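PDB 6K9Z: galactose-1-phosphate uridylyltransferase from Pyrobaculum aerophilum str. IM2, which probably transfers uridylyl groups between UDP-glucose and galactose 1-phosphate, and binds zinc and iron. Local coordinates for residues Arg154-Ala159 and Gln261-His266; Pro53-Asn58 and Ile71-Ser76; Lys199-Val204 and Tyr270-Pro275; Arg188-Phe193 and Ala224-Ala229. The protein carries 1 engineered substitution. All coordinates share one frame; numbering follows the deposited sequence.

Interaction 1: Arg154-Ala159 and Gln261-His266; sequences RAELQA and QYYHLH. With FE (Fe (III) ion), chain E; ZN (zinc ion), chain D.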
# COMPACT_ATOMS: atom_id res chain seq x y z
N ARG A 154 3.37 -7.20 -12.01
CA ARG A 154 4.61 -7.16 -12.82
C ARG A 154 5.76 -7.70 -11.97
O ARG A 154 6.58 -8.45 -12.51
CB ARG A 154 4.96 -5.77 -13.32
CG ARG A 154 6.20 -5.70 -14.21
CD ARG A 154 6.42 -4.32 -14.80
NE ARG A 154 5.53 -3.91 -15.94
CZ ARG A 154 4.38 -3.15 -15.86
NH1 ARG A 154 3.89 -2.76 -14.69
NH2 ARG A 154 3.72 -2.81 -16.97
N ALA A 155 5.94 -7.21 -10.73
CA ALA A 155 7.05 -7.64 -9.85
C ALA A 155 6.93 -9.18 -9.67
O ALA A 155 7.96 -9.89 -9.81
CB ALA A 155 6.98 -6.92 -8.53
N GLU A 156 5.71 -9.69 -9.46
CA GLU A 156 5.53 -11.14 -9.19
C GLU A 156 5.88 -11.92 -10.47
O GLU A 156 6.51 -13.00 -10.37
CB GLU A 156 4.11 -11.47 -8.75
CG GLU A 156 3.61 -10.82 -7.46
CD GLU A 156 2.42 -11.49 -6.80
OE1 GLU A 156 1.84 -12.45 -7.41
OE2 GLU A 156 2.06 -11.08 -5.66
N LEU A 157 5.48 -11.41 -11.63
CA LEU A 157 5.73 -12.08 -12.93
C LEU A 157 7.23 -12.15 -13.16
O LEU A 157 7.76 -13.21 -13.58
CB LEU A 157 5.03 -11.29 -14.02
CG LEU A 157 3.52 -11.50 -14.14
CD1 LEU A 157 2.92 -10.39 -14.94
CD2 LEU A 157 3.15 -12.86 -14.72
N GLN A 158 7.94 -11.05 -12.90
CA GLN A 158 9.38 -11.01 -13.16
C GLN A 158 10.06 -12.01 -12.21
O GLN A 158 10.90 -12.79 -12.68
CB GLN A 158 9.91 -9.57 -13.08
CG GLN A 158 11.40 -9.50 -13.37
CD GLN A 158 11.68 -9.87 -14.82
OE1 GLN A 158 10.86 -9.61 -15.72
NE2 GLN A 158 12.84 -10.47 -15.08
N ALA A 159 9.76 -12.01 -10.92
CA ALA A 159 10.42 -12.96 -9.99
C ALA A 159 10.08 -14.40 -10.41
O ALA A 159 10.99 -15.24 -10.34
CB ALA A 159 9.98 -12.74 -8.56
N GLN A 261 3.69 -20.56 -18.41
CA GLN A 261 4.25 -21.74 -17.70
C GLN A 261 4.80 -21.32 -16.33
O GLN A 261 4.86 -22.19 -15.46
CB GLN A 261 5.34 -22.38 -18.56
CG GLN A 261 4.80 -23.25 -19.68
CD GLN A 261 5.94 -23.80 -20.51
OE1 GLN A 261 6.93 -23.11 -20.81
NE2 GLN A 261 5.85 -25.07 -20.86
N TYR A 262 5.20 -20.06 -16.15
CA TYR A 262 6.07 -19.62 -15.02
C TYR A 262 5.26 -18.87 -13.97
O TYR A 262 5.78 -18.65 -12.84
CB TYR A 262 7.20 -18.70 -15.49
CG TYR A 262 6.76 -17.51 -16.32
CD1 TYR A 262 6.67 -17.62 -17.70
CD2 TYR A 262 6.44 -16.30 -15.72
CE1 TYR A 262 6.26 -16.56 -18.48
CE2 TYR A 262 6.00 -15.23 -16.49
CZ TYR A 262 5.93 -15.37 -17.86
OH TYR A 262 5.52 -14.33 -18.64
N TYR A 263 4.04 -18.49 -14.33
CA TYR A 263 3.14 -17.82 -13.37
C TYR A 263 1.86 -18.62 -13.21
O TYR A 263 1.46 -19.39 -14.07
CB TYR A 263 2.88 -16.38 -13.79
CG TYR A 263 2.31 -15.50 -12.70
CD1 TYR A 263 3.08 -15.13 -11.61
CD2 TYR A 263 1.05 -14.92 -12.80
CE1 TYR A 263 2.63 -14.23 -10.65
CE2 TYR A 263 0.55 -14.06 -11.82
CZ TYR A 263 1.35 -13.71 -10.75
OH TYR A 263 0.87 -12.81 -9.83
N HIS A 264 1.36 -18.57 -11.97
CA HIS A 264 0.21 -19.36 -11.47
C HIS A 264 -0.80 -18.40 -10.82
O HIS A 264 -0.41 -17.67 -9.90
CB HIS A 264 0.79 -20.35 -10.46
CG HIS A 264 -0.05 -21.52 -10.08
ND1 HIS A 264 0.48 -22.78 -9.93
CD2 HIS A 264 -1.35 -21.62 -9.75
CE1 HIS A 264 -0.46 -23.61 -9.55
NE2 HIS A 264 -1.59 -22.93 -9.43
N LEU A 265 -2.11 -18.56 -11.25
CA LEU A 265 -3.04 -17.53 -10.76
C LEU A 265 -3.33 -17.81 -9.30
O LEU A 265 -3.24 -19.01 -8.82
CB LEU A 265 -4.33 -17.50 -11.57
CG LEU A 265 -5.20 -18.75 -11.58
CD1 LEU A 265 -6.08 -18.90 -10.35
CD2 LEU A 265 -6.12 -18.71 -12.82
N HIS A 266 -3.76 -16.88 -8.52
CA HIS A 266 -4.13 -17.08 -7.10
C HIS A 266 -4.98 -15.88 -6.68
O HIS A 266 -4.73 -14.75 -7.23
CB HIS A 266 -2.89 -17.25 -6.21
CG HIS A 266 -1.81 -16.24 -6.47
ND1 HIS A 266 -0.95 -16.31 -7.57
CD2 HIS A 266 -1.42 -15.16 -5.76
CE1 HIS A 266 -0.09 -15.30 -7.52
NE2 HIS A 266 -0.31 -14.61 -6.41
FE FE E . 0.47 -12.68 -5.64
ZN ZN D . 2.38 -23.43 -11.11
O HOH W 1 2.06 -13.76 -4.50
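The Tyr263 ring has Leu157 over one face and the carboxylate of Glu156 at its edge. With CG anti to the backbone N (chi1 -163°), the ring of Tyr263 starts out toward the helix. CD2 of Leu157 stands 3.7 Å from the ring centroid, displaced toward CG, and makes a CH-pi contact; the two side chains cross at about a right angle. In the plane of the ring, Tyr263 OH donates a hydrogen bond of 2.6 Å to Glu156 OE1, reaching that oxygen on its anti side, 33° out of the carboxylate plane. The same OE1 also lies at the edge of the His266 imidazole, but the link there is the iron: Glu156 OE1 and OE2 both bind the ion, at 2.2 and 2.3 Å, and His266 NE2 binds it at 2.2 Å. The hydroxyl, in the second shell, probably helps to hold the chelating carboxylate. His266 ND1 donates to His264 O at 2.8 Å, with the acceptor in the ring plane. That carbonyl belongs to a zinc ligand, so only Leu265 separates the iron and zinc ligands in the chain. CE2 of Tyr262 rests against Leu157 CD2 at 4.1 Å. His252 and Glu268 complete the protein ligands of the iron. Glu156 and Leu157 lie on helix 151-167, which packs over the loop entering strand 266-271, and Phe8 of the second subunit touches Glu156.

Interaction 2: Pro53-Asn58 and Ile71-Ser76; sequences PVVTEN and IPARGS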
# COMPACT_ATOMS: atom_id res chain seq x y z
N PRO A 53 -15.36 6.06 -14.49
CA PRO A 53 -14.35 5.12 -14.95
C PRO A 53 -12.93 5.69 -14.96
O PRO A 53 -12.73 6.82 -15.40
CB PRO A 53 -14.80 4.80 -16.37
CG PRO A 53 -15.55 6.02 -16.83
CD PRO A 53 -16.17 6.62 -15.58
N VAL A 54 -12.02 4.95 -14.34
CA VAL A 54 -10.56 5.28 -14.28
C VAL A 54 -9.97 5.12 -15.69
O VAL A 54 -8.98 5.80 -16.00
CB VAL A 54 -9.81 4.46 -13.22
CG1 VAL A 54 -10.18 4.92 -11.82
CG2 VAL A 54 -10.05 2.97 -13.38
N VAL A 55 -10.52 4.18 -16.45
CA VAL A 55 -10.11 3.91 -17.86
C VAL A 55 -11.38 3.84 -18.73
O VAL A 55 -12.42 3.42 -18.21
CB VAL A 55 -9.27 2.63 -17.97
CG1 VAL A 55 -7.83 2.85 -17.54
CG2 VAL A 55 -9.90 1.48 -17.20
N THR A 56 -11.28 4.26 -19.99
CA THR A 56 -12.44 4.23 -20.92
C THR A 56 -11.99 3.81 -22.32
O THR A 56 -10.78 3.86 -22.61
CB THR A 56 -13.18 5.57 -21.01
OG1 THR A 56 -12.29 6.65 -20.74
CG2 THR A 56 -14.38 5.65 -20.09
N GLU A 57 -12.95 3.39 -23.14
CA GLU A 57 -12.70 2.96 -24.54
C GLU A 57 -12.15 4.14 -25.35
O GLU A 57 -11.37 3.90 -26.28
CB GLU A 57 -13.99 2.42 -25.17
CG GLU A 57 -13.80 1.93 -26.59
CD GLU A 57 -13.22 0.53 -26.70
OE1 GLU A 57 -12.88 -0.05 -25.66
OE2 GLU A 57 -13.09 0.04 -27.84
N ASN A 58 -12.58 5.37 -25.03
CA ASN A 58 -12.15 6.54 -25.83
C ASN A 58 -11.53 7.61 -24.92
O ASN A 58 -12.16 8.67 -24.73
CB ASN A 58 -13.33 7.12 -26.60
CG ASN A 58 -12.99 8.38 -27.36
OD1 ASN A 58 -11.93 8.47 -27.96
ND2 ASN A 58 -13.89 9.35 -27.35
N ILE A 71 0.48 7.71 -20.56
CA ILE A 71 -0.14 6.83 -21.59
C ILE A 71 -1.66 7.01 -21.54
O ILE A 71 -2.19 7.36 -20.47
CB ILE A 71 0.28 5.35 -21.40
CG1 ILE A 71 -0.23 4.78 -20.08
CG2 ILE A 71 1.78 5.19 -21.55
CD1 ILE A 71 -0.19 3.27 -20.04
N PRO A 72 -2.33 6.76 -22.66
CA PRO A 72 -3.78 6.92 -22.71
C PRO A 72 -4.45 5.96 -21.72
O PRO A 72 -4.03 4.83 -21.61
CB PRO A 72 -4.15 6.58 -24.16
CG PRO A 72 -2.92 6.96 -24.93
CD PRO A 72 -1.79 6.56 -24.01
N ALA A 73 -5.46 6.46 -21.02
CA ALA A 73 -6.28 5.71 -20.04
C ALA A 73 -7.29 4.86 -20.80
O ALA A 73 -8.52 4.97 -20.61
CB ALA A 73 -6.94 6.66 -19.09
N ARG A 74 -6.76 3.97 -21.63
CA ARG A 74 -7.55 3.12 -22.55
C ARG A 74 -7.88 1.79 -21.86
O ARG A 74 -6.93 1.07 -21.48
CB ARG A 74 -6.75 2.88 -23.83
CG ARG A 74 -7.42 1.98 -24.85
CD ARG A 74 -8.83 2.40 -25.18
NE ARG A 74 -9.46 1.54 -26.19
CZ ARG A 74 -9.24 1.63 -27.49
NH1 ARG A 74 -8.41 2.55 -27.95
NH2 ARG A 74 -9.83 0.80 -28.32
N GLY A 75 -9.16 1.46 -21.78
CA GLY A 75 -9.63 0.27 -21.06
C GLY A 75 -11.08 0.37 -20.66
O GLY A 75 -11.86 1.07 -21.35
N SER A 76 -11.47 -0.45 -19.69
CA SER A 76 -12.85 -0.53 -19.17
C SER A 76 -12.74 -0.62 -17.67
O SER A 76 -11.84 -1.34 -17.15
CB SER A 76 -13.64 -1.70 -19.68
OG SER A 76 -13.57 -1.77 -21.07
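Beside the UDP pocket, two loop segments meet through a single beta bridge between Thr56 and Arg74. Thr56 N donates to Ala73 O over 2.9 Å, nearly along the C=O axis, while Gly75 N returns a bond of 3.0 Å to Thr56 O from well above the carbonyl plane. Ala73, the centre of an inverse gamma turn, presents its carbonyl to Thr56; the same oxygen receives a CA-H...O contact from Val55. The arms of Val55 divide the apolar part of the contact. CG1, set anti to the carbonyl carbon (chi1 -79°), meets Ala73 CB at 4.2 Å, and CG2 reaches past Gly75 to Ser76 O at 3.4 Å. Val54 O, 3.8 Å from Ala73 CB, is buried here with no partner in the model. At the outer end Glu57 and Arg74 lie side by side, pointing the same way, their flat groups 64° apart. Glu57 OE2 and Arg74 NH2 form a salt bridge, long at 3.4 Å and weak as a hydrogen bond. The carbonyl oxygen of Glu57 sits over one face of the guanidinium, 3.0 Å from Arg74 NE, at an angle too poor for a hydrogen bond. Val54, just before Val55, packs on Tyr144 of the UDP site and on Thr293 of the second subunit. Such an isolated bridge joins the loop after strand 46-49 to the entry of strand 76-81, its neighbour in the large antiparallel sheet.

Interaction 3: Lys199-Val204 and Tyr270-Pro275; sequences KWPHEV and YGMYRP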
# COMPACT_ATOMS: atom_id res chain seq x y z
N LYS A 199 1.69 -10.46 4.95
CA LYS A 199 1.96 -9.04 5.33
C LYS A 199 0.80 -8.42 6.09
O LYS A 199 0.99 -7.39 6.80
CB LYS A 199 2.07 -8.18 4.07
CG LYS A 199 3.26 -8.44 3.23
CD LYS A 199 3.07 -7.88 1.83
CE LYS A 199 4.00 -8.61 0.91
NZ LYS A 199 3.79 -10.08 0.97
N TRP A 200 -0.40 -8.93 5.87
CA TRP A 200 -1.63 -8.36 6.45
C TRP A 200 -2.12 -9.25 7.60
O TRP A 200 -1.73 -10.42 7.70
CB TRP A 200 -2.66 -8.10 5.32
CG TRP A 200 -2.07 -7.21 4.27
CD1 TRP A 200 -1.63 -7.57 3.02
CD2 TRP A 200 -1.77 -5.81 4.41
NE1 TRP A 200 -1.09 -6.49 2.38
CE2 TRP A 200 -1.19 -5.40 3.20
CE3 TRP A 200 -1.95 -4.88 5.44
CZ2 TRP A 200 -0.75 -4.10 3.00
CZ3 TRP A 200 -1.54 -3.57 5.23
CH2 TRP A 200 -0.91 -3.21 4.04
N PRO A 201 -2.92 -8.71 8.54
CA PRO A 201 -3.17 -9.36 9.83
C PRO A 201 -3.89 -10.71 9.67
O PRO A 201 -3.60 -11.58 10.45
CB PRO A 201 -4.09 -8.40 10.59
CG PRO A 201 -3.94 -7.08 9.89
CD PRO A 201 -3.48 -7.35 8.49
N HIS A 202 -4.77 -10.86 8.67
CA HIS A 202 -5.35 -12.19 8.32
C HIS A 202 -5.24 -12.42 6.83
O HIS A 202 -6.29 -12.18 6.13
CB HIS A 202 -6.80 -12.30 8.75
CG HIS A 202 -6.96 -12.39 10.23
ND1 HIS A 202 -7.04 -11.25 11.04
CD2 HIS A 202 -7.01 -13.44 11.05
CE1 HIS A 202 -7.18 -11.64 12.31
NE2 HIS A 202 -7.17 -12.99 12.34
N GLU A 203 -4.15 -13.02 6.35
CA GLU A 203 -3.91 -13.08 4.90
C GLU A 203 -4.00 -14.53 4.45
O GLU A 203 -3.35 -15.38 5.06
CB GLU A 203 -2.58 -12.41 4.55
CG GLU A 203 -2.27 -12.50 3.05
CD GLU A 203 -1.13 -11.57 2.64
OE1 GLU A 203 -0.62 -10.85 3.53
OE2 GLU A 203 -0.73 -11.64 1.45
N VAL A 204 -4.85 -14.78 3.48
CA VAL A 204 -5.05 -16.14 2.92
C VAL A 204 -4.91 -16.06 1.41
O VAL A 204 -5.53 -15.16 0.77
CB VAL A 204 -6.40 -16.73 3.37
CG1 VAL A 204 -6.57 -18.13 2.76
CG2 VAL A 204 -6.58 -16.79 4.86
N TYR A 270 -6.81 -10.10 2.07
CA TYR A 270 -6.20 -9.32 3.18
C TYR A 270 -7.33 -8.99 4.14
O TYR A 270 -8.05 -8.09 3.84
CB TYR A 270 -5.51 -8.07 2.66
CG TYR A 270 -4.66 -8.23 1.44
CD1 TYR A 270 -3.92 -9.36 1.17
CD2 TYR A 270 -4.53 -7.16 0.58
CE1 TYR A 270 -3.08 -9.44 0.06
CE2 TYR A 270 -3.74 -7.21 -0.56
CZ TYR A 270 -3.03 -8.38 -0.83
OH TYR A 270 -2.26 -8.42 -1.96
N GLY A 271 -7.48 -9.77 5.21
CA GLY A 271 -8.38 -9.42 6.32
C GLY A 271 -7.74 -8.39 7.19
O GLY A 271 -6.55 -8.61 7.60
N MET A 272 -8.44 -7.30 7.45
CA MET A 272 -7.75 -6.07 7.92
C MET A 272 -7.94 -5.87 9.43
O MET A 272 -7.52 -4.84 9.93
CB MET A 272 -8.15 -4.84 7.11
CG MET A 272 -7.78 -4.97 5.63
SD MET A 272 -5.96 -5.14 5.47
CE MET A 272 -5.50 -3.44 5.69
N TYR A 273 -8.49 -6.83 10.17
CA TYR A 273 -8.49 -6.76 11.66
C TYR A 273 -7.29 -7.53 12.19
O TYR A 273 -7.05 -8.63 11.76
CB TYR A 273 -9.77 -7.32 12.27
CG TYR A 273 -11.00 -6.45 12.22
CD1 TYR A 273 -10.95 -5.10 11.92
CD2 TYR A 273 -12.23 -6.97 12.59
CE1 TYR A 273 -12.10 -4.31 11.93
CE2 TYR A 273 -13.38 -6.20 12.61
CZ TYR A 273 -13.32 -4.87 12.27
OH TYR A 273 -14.44 -4.09 12.30
N ARG A 274 -6.64 -6.95 13.27
CA ARG A 274 -5.62 -7.73 14.01
C ARG A 274 -6.38 -8.86 14.75
O ARG A 274 -7.62 -8.81 14.90
CB ARG A 274 -4.81 -6.85 14.98
CG ARG A 274 -3.91 -5.83 14.30
CD ARG A 274 -3.17 -4.95 15.32
NE ARG A 274 -2.29 -4.00 14.63
CZ ARG A 274 -2.65 -2.82 14.10
NH1 ARG A 274 -3.91 -2.40 14.15
NH2 ARG A 274 -1.73 -2.05 13.52
N PRO A 275 -5.80 -9.86 15.36
CA PRO A 275 -6.46 -10.87 16.19
C PRO A 275 -7.27 -10.26 17.35
O PRO A 275 -8.26 -10.85 17.72
CB PRO A 275 -5.29 -11.74 16.66
CG PRO A 275 -4.32 -11.68 15.52
CD PRO A 275 -4.38 -10.22 15.10
O HOH W 2 0.09 -7.14 -0.44
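His202 and Gly271 form an antiparallel hydrogen-bonded pair: His202 N donates to Gly271 O at 3.1 Å, and Gly271 N returns a 2.8 Å bond to His202 O. The imidazole adds a weak bond from His202 ND1 to Tyr273 O, the acceptor lying at the ring's edge, while His202 NE2 is hydrogen-bonded to NH1 of Arg304. Glu203 OE1 accepts from both Lys199 N and Trp200 N; OE2 is bonded to His205. With CG anti to the backbone N (chi1 178°) and an extended chain, Glu203 lies alongside the Tyr270 ring, OE2 being 3.5 Å from CE1. Trp200 CD1 stands over a face of that ring, 3.4 Å from CD1 of Tyr270, the planes inclined at 36°. Water 2 accepts from Trp200 NE1 at 3.1 Å and donates weakly to Tyr270 OH, whose main partner is the iron ligand Glu268. Met272 lies beside the indole, its SD 4.8 Å from the centroid of the six-membered ring of Trp200 in an oblique Met-aromatic contact. An alanine in place of Tyr270 would probably remove the ring that Trp200 CD1 rests on and leave Glu268 without the hydroxyl bonded to it. The imidazole, the Glu203 carboxylate and the Tyr270 hydroxyl thus each have partners, and Tyr270 stands in the second shell of the iron site.

Interaction 4: Arg188-Phe193 and Ala224-Ala229; sequences RNWKAF and ADLAEA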
# COMPACT_ATOMS: atom_id res chain seq x y z
N ARG A 188 -10.82 -30.59 -3.83
CA ARG A 188 -10.11 -31.37 -4.87
C ARG A 188 -9.31 -30.45 -5.76
O ARG A 188 -8.39 -30.99 -6.37
CB ARG A 188 -11.10 -32.17 -5.72
CG ARG A 188 -11.74 -33.29 -4.93
CD ARG A 188 -12.80 -34.00 -5.71
NE ARG A 188 -13.24 -35.15 -4.95
CZ ARG A 188 -13.92 -36.16 -5.46
NH1 ARG A 188 -14.29 -36.09 -6.72
NH2 ARG A 188 -14.23 -37.23 -4.73
N ASN A 189 -9.67 -29.16 -5.88
CA ASN A 189 -9.06 -28.32 -6.95
C ASN A 189 -8.31 -27.11 -6.38
O ASN A 189 -7.61 -26.45 -7.20
CB ASN A 189 -10.07 -27.91 -8.02
CG ASN A 189 -10.35 -29.06 -8.97
OD1 ASN A 189 -9.41 -29.51 -9.61
ND2 ASN A 189 -11.59 -29.55 -9.09
N TRP A 190 -8.46 -26.81 -5.10
CA TRP A 190 -7.94 -25.54 -4.49
C TRP A 190 -7.31 -25.79 -3.12
O TRP A 190 -7.73 -26.71 -2.39
CB TRP A 190 -9.02 -24.48 -4.42
CG TRP A 190 -9.54 -24.14 -5.78
CD1 TRP A 190 -10.54 -24.80 -6.44
CD2 TRP A 190 -9.08 -23.10 -6.66
NE1 TRP A 190 -10.72 -24.26 -7.68
CE2 TRP A 190 -9.87 -23.19 -7.83
CE3 TRP A 190 -8.22 -22.00 -6.51
CZ2 TRP A 190 -9.71 -22.31 -8.90
CZ3 TRP A 190 -8.04 -21.15 -7.57
CH2 TRP A 190 -8.79 -21.30 -8.75
N LYS A 191 -6.25 -25.04 -2.83
CA LYS A 191 -5.65 -24.95 -1.49
C LYS A 191 -5.70 -23.48 -1.07
O LYS A 191 -5.25 -22.60 -1.85
CB LYS A 191 -4.18 -25.35 -1.54
CG LYS A 191 -3.89 -26.80 -1.49
CD LYS A 191 -2.44 -26.97 -0.87
CE LYS A 191 -2.12 -28.39 -0.58
NZ LYS A 191 -0.75 -28.53 -0.07
N ALA A 192 -6.16 -23.23 0.14
CA ALA A 192 -6.15 -21.92 0.80
C ALA A 192 -5.22 -21.99 2.01
O ALA A 192 -5.40 -22.89 2.84
CB ALA A 192 -7.56 -21.64 1.25
N PHE A 193 -4.22 -21.13 2.09
CA PHE A 193 -3.18 -21.19 3.13
C PHE A 193 -2.79 -19.76 3.48
O PHE A 193 -2.92 -18.84 2.65
CB PHE A 193 -1.99 -22.06 2.70
CG PHE A 193 -1.29 -21.58 1.45
CD1 PHE A 193 -0.26 -20.66 1.52
CD2 PHE A 193 -1.70 -22.01 0.19
CE1 PHE A 193 0.37 -20.22 0.38
CE2 PHE A 193 -1.08 -21.52 -0.95
CZ PHE A 193 -0.02 -20.66 -0.85
N ALA A 224 -16.60 -24.39 -9.71
CA ALA A 224 -17.47 -24.82 -8.59
C ALA A 224 -16.61 -24.95 -7.33
O ALA A 224 -17.00 -24.42 -6.28
CB ALA A 224 -18.17 -26.11 -8.93
N ASP A 225 -15.43 -25.54 -7.43
CA ASP A 225 -14.57 -25.76 -6.24
C ASP A 225 -14.01 -24.40 -5.77
O ASP A 225 -13.77 -24.24 -4.56
CB ASP A 225 -13.52 -26.82 -6.55
CG ASP A 225 -14.01 -28.26 -6.44
OD1 ASP A 225 -15.14 -28.46 -5.91
OD2 ASP A 225 -13.32 -29.12 -6.99
N LEU A 226 -13.73 -23.49 -6.70
CA LEU A 226 -13.33 -22.09 -6.38
C LEU A 226 -14.43 -21.41 -5.57
O LEU A 226 -14.09 -20.78 -4.52
CB LEU A 226 -13.02 -21.29 -7.65
CG LEU A 226 -12.64 -19.83 -7.40
CD1 LEU A 226 -11.49 -19.76 -6.35
CD2 LEU A 226 -12.27 -19.15 -8.70
N ALA A 227 -15.68 -21.46 -6.04
CA ALA A 227 -16.79 -20.85 -5.29
C ALA A 227 -16.77 -21.37 -3.85
O ALA A 227 -16.93 -20.58 -2.90
CB ALA A 227 -18.09 -21.11 -5.96
N GLU A 228 -16.53 -22.67 -3.65
CA GLU A 228 -16.53 -23.27 -2.29
C GLU A 228 -15.35 -22.70 -1.48
O GLU A 228 -15.55 -22.27 -0.29
CB GLU A 228 -16.50 -24.78 -2.38
CG GLU A 228 -16.42 -25.44 -1.01
CD GLU A 228 -16.53 -26.94 -1.10
OE1 GLU A 228 -15.54 -27.59 -1.45
OE2 GLU A 228 -17.64 -27.45 -0.93
N ALA A 229 -14.16 -22.65 -2.08
CA ALA A 229 -12.98 -22.19 -1.35
C ALA A 229 -13.17 -20.73 -0.94
O ALA A 229 -12.81 -20.36 0.19
CB ALA A 229 -11.72 -22.38 -2.17
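Asn189 and Asp225 come within 6.1 Å at their CA atoms where strand 190-193 runs beside helix 224-229. The axes of these short segments are 9.0 Å apart at closest approach, and their N-to-C directions differ by only 19°, so strand and helix run nearly parallel. Trp190 carries the contact. Its indole has CG anti to the carbonyl carbon (chi1 -60°) and lies against the helix with Leu226 over one face. CD1 of Leu226 is 3.8 Å from the centroid of the six-membered ring and almost on its normal, a CH-pi contact, and Leu226 CB adds a touch to CZ2 at 3.7 Å. The pyrrole side of the indole meets the helix backbone, where CD1 of Trp190 lies 3.6 Å from the carbonyl carbon C of Asp225. Trp190 NE1 is close to Leu226 N, but both are donors; its acceptor is Glu222 O, one turn earlier in the helix. At the edge of this apolar patch, Asn189 ND2 donates to Asp225 OD2 over 2.8 Å, on the anti side of the carboxylate, and Asn189 OD1 is held by Arg210. An alanine in place of Trp190 would probably open a gap beneath Leu226 and leave Glu222 O without its indole donor. Helix 220-240 thus packs along the antiparallel sheet through strand 190-193 and Ile206 of strand 202-208, an alpha/beta layering consistent with the half-barrel architecture of this enzyme.

Interactions 1, 3 and 4 all belong to the C-terminal part of the protein, whereas interaction 2 belongs to the N-terminal part, its centre 25 Å from that of interaction 1. Interaction 1 holds ligands of the iron and of one zinc. It touches interaction 4 where Leu265 CD1 meets Trp190 CH2 at 4.0 Å. Interactions 3 and 4 lie on adjacent strands of the same sheet, 202-208 and 190-193, where Val204 CG1 packs 4.0 Å from Ala192 CB. The side chain of Tyr270 is about 6 Å from the bound Fe (III) ion. One bound UDP lies about 4 Å from the side chain of Val54, and a separate one about 4 Å from that of Arg274; the centres of interactions 2 and 3 are 32 Å apart.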